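Local coordinates for ribosome-inactivating protein 3 (Zea mays, PDB 2PQG), which is a maize member of the ribosome-inactivating protein family, a single chain that combines a mixed beta sheet with many helices and long loops, at residues 83-88 with 101-106; 133-138 with 171-176; 218-223 with 254-259; 70-75 with 186-191. All coordinates share one frame; numbering follows the deposited sequence.

Contact 1: 83-88 with 101-106; sequences VWWEFG and RWLGFG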
# COMPACT_ATOMS: atom_id res chain seq x y z
N VAL A 83 11.99 -15.27 -5.03
CA VAL A 83 10.90 -15.93 -4.32
C VAL A 83 9.73 -14.97 -4.19
O VAL A 83 9.89 -13.86 -3.68
CB VAL A 83 11.30 -16.37 -2.91
CG1 VAL A 83 10.13 -17.03 -2.22
CG2 VAL A 83 12.49 -17.30 -2.98
N TRP A 84 8.56 -15.39 -4.65
CA TRP A 84 7.37 -14.54 -4.57
C TRP A 84 6.60 -14.85 -3.31
O TRP A 84 6.31 -16.00 -3.00
CB TRP A 84 6.45 -14.73 -5.77
CG TRP A 84 6.89 -14.00 -6.99
CD1 TRP A 84 7.59 -14.52 -8.05
CD2 TRP A 84 6.69 -12.61 -7.29
NE1 TRP A 84 7.83 -13.54 -8.98
CE2 TRP A 84 7.29 -12.36 -8.54
CE3 TRP A 84 6.06 -11.56 -6.62
CZ2 TRP A 84 7.28 -11.09 -9.14
CZ3 TRP A 84 6.05 -10.30 -7.21
CH2 TRP A 84 6.66 -10.08 -8.46
N TRP A 85 6.26 -13.79 -2.57
CA TRP A 85 5.51 -13.91 -1.34
C TRP A 85 4.18 -13.24 -1.53
O TRP A 85 4.12 -12.03 -1.76
CB TRP A 85 6.28 -13.24 -0.21
CG TRP A 85 7.50 -13.97 0.16
CD1 TRP A 85 8.78 -13.75 -0.29
CD2 TRP A 85 7.57 -15.07 1.06
NE1 TRP A 85 9.65 -14.65 0.30
CE2 TRP A 85 8.93 -15.46 1.14
CE3 TRP A 85 6.62 -15.74 1.84
CZ2 TRP A 85 9.36 -16.53 1.94
CZ3 TRP A 85 7.05 -16.81 2.64
CH2 TRP A 85 8.41 -17.17 2.69
N GLU A 86 3.11 -14.01 -1.41
CA GLU A 86 1.77 -13.49 -1.61
C GLU A 86 0.86 -13.40 -0.39
O GLU A 86 0.89 -14.26 0.50
CB GLU A 86 1.08 -14.33 -2.68
CG GLU A 86 -0.14 -13.69 -3.29
CD GLU A 86 -0.81 -14.59 -4.30
OE1 GLU A 86 -0.14 -15.53 -4.79
OE2 GLU A 86 -1.99 -14.35 -4.63
N PHE A 87 0.05 -12.35 -0.36
CA PHE A 87 -0.90 -12.14 0.73
C PHE A 87 -1.92 -13.27 0.71
O PHE A 87 -2.57 -13.51 -0.31
CB PHE A 87 -1.62 -10.80 0.55
CG PHE A 87 -0.88 -9.63 1.12
CD1 PHE A 87 -0.69 -8.48 0.37
CD2 PHE A 87 -0.41 -9.65 2.43
CE1 PHE A 87 -0.05 -7.37 0.90
CE2 PHE A 87 0.23 -8.55 2.97
CZ PHE A 87 0.41 -7.41 2.21
N GLY A 88 -2.06 -13.96 1.84
CA GLY A 88 -2.99 -15.06 1.92
C GLY A 88 -2.46 -16.14 2.84
O GLY A 88 -1.46 -15.93 3.53
N ARG A 101 4.82 -18.21 -2.49
CA ARG A 101 4.67 -18.71 -1.12
C ARG A 101 3.65 -17.84 -0.39
O ARG A 101 3.58 -16.62 -0.61
CB ARG A 101 6.01 -18.66 -0.39
CG ARG A 101 6.94 -19.75 -0.79
CD ARG A 101 8.29 -19.61 -0.14
NE ARG A 101 8.91 -20.91 0.06
CZ ARG A 101 8.51 -21.79 0.97
NH1 ARG A 101 9.13 -22.96 1.08
NH2 ARG A 101 7.50 -21.51 1.78
N TRP A 102 2.86 -18.47 0.47
CA TRP A 102 1.86 -17.76 1.26
C TRP A 102 2.53 -17.10 2.46
O TRP A 102 3.30 -17.74 3.18
CB TRP A 102 0.78 -18.73 1.75
CG TRP A 102 -0.22 -19.18 0.71
CD1 TRP A 102 -0.54 -20.47 0.36
CD2 TRP A 102 -1.07 -18.33 -0.08
NE1 TRP A 102 -1.53 -20.47 -0.59
CE2 TRP A 102 -1.87 -19.18 -0.89
CE3 TRP A 102 -1.22 -16.94 -0.20
CZ2 TRP A 102 -2.82 -18.68 -1.79
CZ3 TRP A 102 -2.18 -16.44 -1.10
CH2 TRP A 102 -2.95 -17.32 -1.89
N LEU A 103 2.25 -15.82 2.68
CA LEU A 103 2.81 -15.10 3.81
C LEU A 103 2.16 -15.61 5.10
O LEU A 103 2.74 -15.54 6.18
CB LEU A 103 2.58 -13.59 3.65
CG LEU A 103 3.61 -12.82 2.79
CD1 LEU A 103 3.14 -11.39 2.48
CD2 LEU A 103 4.94 -12.79 3.52
N GLY A 104 0.95 -16.16 4.97
CA GLY A 104 0.26 -16.67 6.14
C GLY A 104 -0.78 -15.71 6.68
O GLY A 104 -1.65 -16.08 7.47
N PHE A 105 -0.68 -14.45 6.27
CA PHE A 105 -1.62 -13.42 6.70
C PHE A 105 -2.10 -12.66 5.48
O PHE A 105 -1.48 -12.74 4.42
CB PHE A 105 -0.95 -12.49 7.72
CG PHE A 105 0.39 -11.97 7.29
CD1 PHE A 105 0.50 -10.74 6.65
CD2 PHE A 105 1.55 -12.70 7.53
CE1 PHE A 105 1.74 -10.24 6.27
CE2 PHE A 105 2.80 -12.21 7.16
CZ PHE A 105 2.90 -10.98 6.52
N GLY A 106 -3.21 -11.93 5.61
CA GLY A 106 -3.73 -11.19 4.47
C GLY A 106 -3.24 -9.76 4.38
O GLY A 106 -2.50 -9.29 5.24
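A short parallel pairing at the rim of the mixed sheet sets Trp-85 beside Arg-101 and Glu-86 beside Trp-102, with 101-102 at one edge of the sheet. Three backbone bonds fix the register: Arg-101 N to Trp-84 O (2.7 Å), Glu-86 N to Arg-101 O (2.8 Å) and Leu-103 N to Glu-86 O (3.0 Å).

On the Trp-85 side of the sheet, Arg-101 CB stands over the six-membered ring, 3.9 Å from its centroid and 23° off the normal, a CH-pi contact. Leu-103 CD2 meets the same ring at CE3, the two side chains crossing at about a right angle.

The residues joining the two strands contain no helix, so this parallel pair is made by a plain loop and not by a beta-alpha-beta crossover. That loop returns to the Glu-86 carboxylate, whose OE1 and OE2 accept the N-H groups of Leu-96 and Leu-95. The Trp-102 ring flanks the Glu-86 side chain and turns an edge to the backbone, with CZ3 3.1 Å from Phe-87 O. Gly-88, at backbone angles suited to glycine, brings its CA to 3.3 Å from Trp-102 CE3 and donates N-H to Phe-105 O (2.9 Å), from above the carbonyl plane.

Contact 2: 133-138 with 171-176; sequences NDLAKK and ADTKSK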
# COMPACT_ATOMS: atom_id res chain seq x y z
N ASN A 133 15.24 -3.42 2.49
CA ASN A 133 16.39 -4.22 2.88
C ASN A 133 15.97 -5.39 3.75
O ASN A 133 16.54 -6.48 3.65
CB ASN A 133 17.42 -3.34 3.60
CG ASN A 133 18.16 -2.41 2.64
OD1 ASN A 133 18.72 -1.40 3.05
ND2 ASN A 133 18.16 -2.77 1.35
N ASP A 134 14.96 -5.17 4.58
CA ASP A 134 14.44 -6.20 5.48
C ASP A 134 13.70 -7.27 4.68
O ASP A 134 14.00 -8.46 4.81
CB ASP A 134 13.48 -5.57 6.48
CG ASP A 134 13.33 -6.39 7.75
OD1 ASP A 134 13.22 -7.63 7.66
OD2 ASP A 134 13.33 -5.78 8.84
N LEU A 135 12.74 -6.85 3.87
CA LEU A 135 11.93 -7.77 3.07
C LEU A 135 12.73 -8.50 1.98
O LEU A 135 12.35 -9.58 1.54
CB LEU A 135 10.74 -7.03 2.45
CG LEU A 135 9.71 -6.54 3.48
CD1 LEU A 135 8.65 -5.70 2.77
CD2 LEU A 135 9.08 -7.74 4.20
N ALA A 136 13.84 -7.89 1.56
CA ALA A 136 14.69 -8.51 0.55
C ALA A 136 15.24 -9.80 1.13
O ALA A 136 15.73 -10.65 0.40
CB ALA A 136 15.83 -7.58 0.17
N LYS A 137 15.17 -9.92 2.45
CA LYS A 137 15.66 -11.11 3.14
C LYS A 137 14.53 -11.96 3.72
O LYS A 137 14.82 -12.85 4.52
CB LYS A 137 16.57 -10.74 4.31
CG LYS A 137 17.45 -9.56 4.06
CD LYS A 137 18.58 -9.55 5.07
CE LYS A 137 19.57 -8.44 4.75
NZ LYS A 137 20.96 -8.87 5.06
N LYS A 138 13.28 -11.71 3.33
CA LYS A 138 12.18 -12.51 3.86
C LYS A 138 12.63 -13.96 3.90
O LYS A 138 13.00 -14.55 2.88
CB LYS A 138 10.91 -12.41 3.03
CG LYS A 138 9.80 -13.32 3.56
CD LYS A 138 9.01 -12.68 4.68
CE LYS A 138 8.48 -13.73 5.64
NZ LYS A 138 7.88 -14.90 4.94
N ALA A 171 5.88 -10.38 12.74
CA ALA A 171 5.46 -9.07 13.21
C ALA A 171 6.29 -8.07 12.42
O ALA A 171 5.78 -7.07 11.91
CB ALA A 171 5.73 -8.91 14.71
N ASP A 172 7.59 -8.36 12.30
CA ASP A 172 8.52 -7.50 11.58
C ASP A 172 8.13 -7.32 10.12
O ASP A 172 8.14 -6.20 9.61
CB ASP A 172 9.95 -8.06 11.68
CG ASP A 172 10.96 -7.19 10.96
OD1 ASP A 172 11.08 -5.99 11.31
OD2 ASP A 172 11.64 -7.72 10.05
N THR A 173 7.80 -8.42 9.45
CA THR A 173 7.39 -8.37 8.06
C THR A 173 6.08 -7.58 7.93
O THR A 173 5.97 -6.69 7.09
CB THR A 173 7.18 -9.79 7.50
OG1 THR A 173 8.44 -10.48 7.46
CG2 THR A 173 6.61 -9.74 6.10
N LYS A 174 5.09 -7.88 8.76
CA LYS A 174 3.83 -7.14 8.69
C LYS A 174 4.08 -5.65 8.81
O LYS A 174 3.40 -4.84 8.18
CB LYS A 174 2.88 -7.56 9.81
CG LYS A 174 2.37 -8.96 9.70
CD LYS A 174 1.27 -9.17 10.72
CE LYS A 174 1.01 -10.63 10.94
NZ LYS A 174 0.33 -10.82 12.24
N SER A 175 5.06 -5.29 9.63
CA SER A 175 5.40 -3.91 9.88
C SER A 175 6.01 -3.23 8.66
O SER A 175 5.61 -2.13 8.30
CB SER A 175 6.37 -3.83 11.06
OG SER A 175 6.81 -2.51 11.26
N LYS A 176 6.98 -3.89 8.03
CA LYS A 176 7.64 -3.36 6.85
C LYS A 176 6.67 -3.31 5.66
O LYS A 176 6.70 -2.38 4.85
CB LYS A 176 8.85 -4.23 6.52
CG LYS A 176 9.91 -4.22 7.64
CD LYS A 176 10.43 -2.80 7.85
CE LYS A 176 11.51 -2.69 8.91
NZ LYS A 176 10.92 -2.59 10.27
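Asp-134, Leu-135 and Lys-138 carry the first segment's side of this contact, in which the C-terminal end of helix 125-135 and the turn after it lie against Asp-172, Thr-173 and Lys-176 in the opening turns of helix 171-189. It is a helix-to-helix contact with no hydrogen bond across it.

Asp-134 comes first. Its CG is anti to the backbone N (chi1 -157°), as is that of Asp-172, and the two carboxylates meet tip to tip with their planes 41° apart. Asp-134 OD2 is only 2.8 Å from Asp-172 OD2. Two acceptors at this separation would repel if both were fully charged, so the geometry is consistent with a raised proton affinity in the pair. Lys-176 may offset part of the charge: its NZ makes a long salt bridge to Asp-172 OD1 (3.6 Å) and stands 4.2 Å from Asp-134 OD2, beyond bridging distance.

Leu-135 supplies the apolar part. Its CD2 touches Thr-173 CG2 at 3.7 Å, while its CG rests against Lys-176 CB at 3.9 Å; farther along, the same leucine reaches Leu-177 and Leu-180 of the helix.

A type I turn from Leu-135 to Lys-138 then reverses the chain. Lys-138, bent at chi2 (85°), crosses Thr-173 at about a right angle, and its ammonium makes a cation-pi contact with Trp-85. The closest atoms of this crossing are Lys-138 CD and Thr-173 OG1, 3.6 Å apart.

Contact 3: 218-223 with 254-259; sequences QKWDRI and RIVALV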
# COMPACT_ATOMS: atom_id res chain seq x y z
N GLN A 218 -8.93 4.46 4.59
CA GLN A 218 -9.60 3.18 4.77
C GLN A 218 -10.97 3.14 4.13
O GLN A 218 -11.59 2.08 4.10
CB GLN A 218 -9.73 2.86 6.26
CG GLN A 218 -8.41 2.50 6.92
CD GLN A 218 -8.60 1.93 8.31
OE1 GLN A 218 -8.64 2.66 9.30
NE2 GLN A 218 -8.74 0.61 8.39
N LYS A 219 -11.43 4.27 3.61
CA LYS A 219 -12.75 4.31 2.97
C LYS A 219 -12.65 4.62 1.48
O LYS A 219 -13.58 5.15 0.88
CB LYS A 219 -13.64 5.35 3.66
CG LYS A 219 -14.19 4.91 5.00
CD LYS A 219 -15.07 3.69 4.85
CE LYS A 219 -15.68 3.27 6.17
NZ LYS A 219 -14.70 2.71 7.13
N TRP A 220 -11.51 4.27 0.89
CA TRP A 220 -11.27 4.50 -0.53
C TRP A 220 -12.43 4.08 -1.42
O TRP A 220 -12.76 4.77 -2.38
CB TRP A 220 -10.02 3.75 -0.98
CG TRP A 220 -9.65 4.02 -2.41
CD1 TRP A 220 -9.29 5.23 -2.94
CD2 TRP A 220 -9.58 3.07 -3.48
NE1 TRP A 220 -8.99 5.09 -4.27
CE2 TRP A 220 -9.14 3.78 -4.63
CE3 TRP A 220 -9.80 1.70 -3.58
CZ2 TRP A 220 -8.97 3.15 -5.88
CZ3 TRP A 220 -9.62 1.08 -4.83
CH2 TRP A 220 -9.20 1.81 -5.95
N ASP A 221 -13.01 2.92 -1.11
CA ASP A 221 -14.13 2.38 -1.89
C ASP A 221 -15.33 3.26 -1.77
O ASP A 221 -16.07 3.48 -2.73
CB ASP A 221 -14.54 1.00 -1.39
CG ASP A 221 -13.54 -0.07 -1.75
OD1 ASP A 221 -13.85 -1.26 -1.56
OD2 ASP A 221 -12.43 0.29 -2.21
N ARG A 222 -15.54 3.73 -0.55
CA ARG A 222 -16.68 4.56 -0.28
C ARG A 222 -16.57 5.91 -0.94
O ARG A 222 -17.55 6.39 -1.53
CB ARG A 222 -16.88 4.72 1.21
CG ARG A 222 -18.26 5.19 1.51
CD ARG A 222 -18.67 4.74 2.87
NE ARG A 222 -18.31 5.71 3.89
CZ ARG A 222 -18.25 5.42 5.18
NH1 ARG A 222 -18.52 4.18 5.58
NH2 ARG A 222 -17.93 6.36 6.07
N ILE A 223 -15.41 6.55 -0.86
CA ILE A 223 -15.31 7.85 -1.51
C ILE A 223 -15.24 7.68 -3.02
O ILE A 223 -15.46 8.63 -3.77
CB ILE A 223 -14.16 8.74 -0.93
CG1 ILE A 223 -13.39 9.40 -2.06
CG2 ILE A 223 -13.30 7.97 0.04
CD1 ILE A 223 -13.35 10.89 -1.93
N ARG A 254 -9.26 17.02 -3.55
CA ARG A 254 -8.02 17.36 -2.84
C ARG A 254 -7.54 16.15 -2.03
O ARG A 254 -6.50 16.21 -1.37
CB ARG A 254 -8.28 18.49 -1.85
CG ARG A 254 -8.15 19.88 -2.41
CD ARG A 254 -7.19 20.72 -1.58
NE ARG A 254 -5.80 20.28 -1.73
CZ ARG A 254 -4.75 20.91 -1.21
NH1 ARG A 254 -4.93 22.02 -0.50
NH2 ARG A 254 -3.52 20.45 -1.40
N ILE A 255 -8.27 15.05 -2.14
CA ILE A 255 -8.03 13.87 -1.33
C ILE A 255 -7.69 12.59 -2.07
O ILE A 255 -6.70 11.94 -1.77
CB ILE A 255 -9.30 13.66 -0.46
CG1 ILE A 255 -9.43 14.78 0.58
CG2 ILE A 255 -9.31 12.31 0.20
CD1 ILE A 255 -10.70 14.70 1.41
N VAL A 256 -8.56 12.23 -3.01
CA VAL A 256 -8.34 11.03 -3.81
C VAL A 256 -7.85 11.44 -5.19
O VAL A 256 -8.33 12.41 -5.78
CB VAL A 256 -9.62 10.18 -3.97
CG1 VAL A 256 -9.85 9.35 -2.72
CG2 VAL A 256 -10.81 11.08 -4.24
N ALA A 257 -6.87 10.70 -5.70
CA ALA A 257 -6.29 10.99 -7.01
C ALA A 257 -6.87 10.04 -8.05
O ALA A 257 -7.12 10.45 -9.18
CB ALA A 257 -4.77 10.85 -6.95
N LEU A 258 -7.09 8.79 -7.67
CA LEU A 258 -7.65 7.80 -8.58
C LEU A 258 -8.82 7.06 -7.92
O LEU A 258 -8.67 6.51 -6.82
CB LEU A 258 -6.57 6.80 -8.99
CG LEU A 258 -5.32 7.36 -9.66
CD1 LEU A 258 -4.24 6.29 -9.67
CD2 LEU A 258 -5.64 7.83 -11.07
N VAL A 259 -9.96 7.02 -8.60
CA VAL A 259 -11.12 6.33 -8.04
C VAL A 259 -11.35 4.95 -8.58
O VAL A 259 -11.04 4.63 -9.73
CB VAL A 259 -12.42 7.13 -8.22
CG1 VAL A 259 -12.29 8.47 -7.53
CG2 VAL A 259 -12.72 7.30 -9.70
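Trp-220 meets segment 254-259 with the rim of its indole: Leu-258 O and Val-256 CG1 both lie at the edge, near the ring plane, and Val-259 C approaches the ring obliquely, near CZ2. Outside the segments the same indole meets the Phe-190 ring with planes about 60° apart.

The edge contact with Leu-258 is a hydrogen bond. Trp-220 NE1 donates to Leu-258 O at 2.9 Å, and the oxygen is 11° out of the ring plane. The C=O...N angle is 167°, so the nitrogen lies almost in line with the carbonyl, although the bond bends at the hydrogen. A buried indole N-H thus finds its acceptor in the backbone of a segment without regular secondary structure.

Val-256 completes the contact. Its CG1 is 4.2 Å from Trp-220 CD1 and, as modelled, 3.6 Å from Ile-223 CG1, which would put one methyl against both helix residues. Ile-223 and Val-256 point at each other tip to tip; the Ile-223 torsions are away from the usual staggered values, so the placing of its CG1 and CD1, and the distances to them, are less sure.

This joins the first turn of helix 220-232, preceded by Lys-219 at the N-cap position, to the chain after helix 249-252. The later segment also pairs its backbone with Arg-189 at the end of helix 171-189, and Val-259 rests on Ser-224 and Ala-227 of helix 220-232.

Contact 4: 70-75 with 186-191; sequences DNLYLV and EGLRFN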
# COMPACT_ATOMS: atom_id res chain seq x y z
N ASP A 70 -6.37 -2.68 -11.21
CA ASP A 70 -7.76 -2.35 -10.94
C ASP A 70 -8.06 -1.66 -9.60
O ASP A 70 -8.84 -0.72 -9.56
CB ASP A 70 -8.67 -3.59 -11.14
CG ASP A 70 -8.18 -4.83 -10.42
OD1 ASP A 70 -7.42 -4.69 -9.44
OD2 ASP A 70 -8.57 -5.94 -10.84
N ASN A 71 -7.44 -2.11 -8.51
CA ASN A 71 -7.70 -1.45 -7.23
C ASN A 71 -6.44 -0.83 -6.62
O ASN A 71 -6.47 -0.29 -5.51
CB ASN A 71 -8.33 -2.42 -6.23
CG ASN A 71 -7.42 -3.57 -5.88
OD1 ASN A 71 -6.20 -3.47 -6.00
ND2 ASN A 71 -8.01 -4.66 -5.41
N LEU A 72 -5.34 -0.89 -7.37
CA LEU A 72 -4.04 -0.35 -6.94
C LEU A 72 -3.58 -0.90 -5.59
O LEU A 72 -3.02 -0.17 -4.77
CB LEU A 72 -4.07 1.18 -6.88
CG LEU A 72 -3.92 1.96 -8.20
CD1 LEU A 72 -3.68 3.44 -7.91
CD2 LEU A 72 -2.75 1.41 -9.00
N TYR A 73 -3.81 -2.19 -5.36
CA TYR A 73 -3.39 -2.76 -4.09
C TYR A 73 -2.37 -3.86 -4.25
O TYR A 73 -2.39 -4.62 -5.21
CB TYR A 73 -4.59 -3.29 -3.32
CG TYR A 73 -4.42 -3.17 -1.82
CD1 TYR A 73 -4.50 -1.93 -1.20
CD2 TYR A 73 -4.17 -4.29 -1.03
CE1 TYR A 73 -4.34 -1.81 0.18
CE2 TYR A 73 -4.01 -4.18 0.35
CZ TYR A 73 -4.10 -2.94 0.95
OH TYR A 73 -3.98 -2.83 2.31
N LEU A 74 -1.48 -3.95 -3.27
CA LEU A 74 -0.40 -4.94 -3.25
C LEU A 74 -0.90 -6.38 -3.08
O LEU A 74 -1.73 -6.65 -2.22
CB LEU A 74 0.56 -4.60 -2.11
CG LEU A 74 1.80 -5.44 -1.89
CD1 LEU A 74 2.76 -5.27 -3.05
CD2 LEU A 74 2.47 -5.00 -0.60
N VAL A 75 -0.39 -7.29 -3.90
CA VAL A 75 -0.78 -8.69 -3.81
C VAL A 75 0.37 -9.49 -3.23
O VAL A 75 0.17 -10.43 -2.46
CB VAL A 75 -1.15 -9.28 -5.18
CG1 VAL A 75 -1.66 -10.70 -5.01
CG2 VAL A 75 -2.21 -8.42 -5.85
N GLU A 186 -1.36 3.38 -1.34
CA GLU A 186 -2.18 4.48 -0.84
C GLU A 186 -1.62 5.83 -1.28
O GLU A 186 -2.35 6.81 -1.35
CB GLU A 186 -2.31 4.40 0.68
CG GLU A 186 -2.91 3.08 1.14
CD GLU A 186 -4.39 2.91 0.76
OE1 GLU A 186 -4.85 3.59 -0.18
OE2 GLU A 186 -5.09 2.08 1.39
N GLY A 187 -0.32 5.86 -1.56
CA GLY A 187 0.28 7.10 -2.03
C GLY A 187 -0.24 7.37 -3.43
O GLY A 187 -0.46 8.52 -3.82
N LEU A 188 -0.44 6.30 -4.20
CA LEU A 188 -0.94 6.40 -5.57
C LEU A 188 -2.44 6.74 -5.60
O LEU A 188 -2.88 7.57 -6.40
CB LEU A 188 -0.67 5.10 -6.33
CG LEU A 188 0.78 4.66 -6.61
CD1 LEU A 188 0.79 3.24 -7.13
CD2 LEU A 188 1.44 5.60 -7.61
N ARG A 189 -3.21 6.10 -4.73
CA ARG A 189 -4.65 6.34 -4.65
C ARG A 189 -5.01 7.74 -4.16
O ARG A 189 -5.86 8.42 -4.74
CB ARG A 189 -5.31 5.34 -3.70
CG ARG A 189 -5.46 3.93 -4.18
CD ARG A 189 -5.96 3.10 -3.01
NE ARG A 189 -6.21 1.72 -3.38
CZ ARG A 189 -6.71 0.81 -2.55
NH1 ARG A 189 -6.99 1.14 -1.30
NH2 ARG A 189 -6.94 -0.43 -2.98
N PHE A 190 -4.39 8.15 -3.06
CA PHE A 190 -4.69 9.44 -2.45
C PHE A 190 -3.61 10.49 -2.60
O PHE A 190 -2.46 10.24 -2.22
CB PHE A 190 -4.94 9.27 -0.95
CG PHE A 190 -6.05 8.33 -0.62
CD1 PHE A 190 -5.85 6.95 -0.65
CD2 PHE A 190 -7.30 8.81 -0.27
CE1 PHE A 190 -6.89 6.07 -0.34
CE2 PHE A 190 -8.34 7.94 0.05
CZ PHE A 190 -8.14 6.57 0.01
N ASN A 191 -3.96 11.65 -3.13
CA ASN A 191 -2.99 12.73 -3.25
C ASN A 191 -2.87 13.40 -1.87
O ASN A 191 -2.01 14.25 -1.65
CB ASN A 191 -3.38 13.75 -4.33
CG ASN A 191 -4.85 14.06 -4.35
OD1 ASN A 191 -5.26 15.14 -4.79
ND2 ASN A 191 -5.67 13.13 -3.91
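Glu-186, Leu-188 and Arg-189, in the last turn of helix 171-189, face Asn-71, Leu-72 and Tyr-73 on the chain that leads into strand 74-78.

Glu-186 makes the lightest contact. Its chain bends at chi2 (-68°), and OE2 comes to the edge of the Tyr-73 ring, 4.1 Å from CE1. The same carboxylate oxygen forms a long salt bridge with Arg-189 NH1 (3.4 Å) one turn on, and has a weak bond to Tyr-109 OH.

Leu-188 follows with apolar packing. It crosses Leu-72 at about a right angle, its CB 3.8 Å from Leu-72 CD1.

Arg-189 covers the most surface. Extended from CG to NE, it slides past Leu-72 in the opposite direction and grips one backbone oxygen side-on: NH2 is 2.6 Å from Asn-71 O and NE is 2.9 Å from that same Asn-71 O. The oxygen lies within 7° of the guanidinium plane, so the acceptor sits squarely at the edge of the group. Tyr-73 CD1 lies over one face, 3.4 Å from Arg-189 NH2, with ring and guanidinium planes 33° apart. Trp-220 makes a cation-pi contact from the opposite side. The in-plane bonds and these two contacts together would limit the rotation of the guanidinium.

Tyr-73 OH bonds to Gly-107 O, while the Arg-189 backbone pairs with Ala-257 and Leu-258. The contact lies about 6 Å from the centre of the chain, measured centre to centre, where the end of helix 171-189 meets the approach to strand 74-78 and Leu-188 touches Leu-52 of strand 51-57.

In the fold
Contacts 3 and 4 are buried, contact 4 lying nearest the centre of the chain; contacts 1 and 2 are only partly buried, on the far side from contact 3. Helix 171-189 serves contact 2 with its first turns and contact 4 with its last, their centres about 20 Å apart. Contacts 1 and 4 reach adjacent strands of one sheet, joined where Phe-87 N lies 2.9 Å from Val-75 O. Their chemistry follows their place: backbone pairing at the sheet rim in contact 1, crowded carboxylates beside leucine in contact 2, and single carbonyls taken by indole or guanidinium N-H groups in contacts 3 and 4.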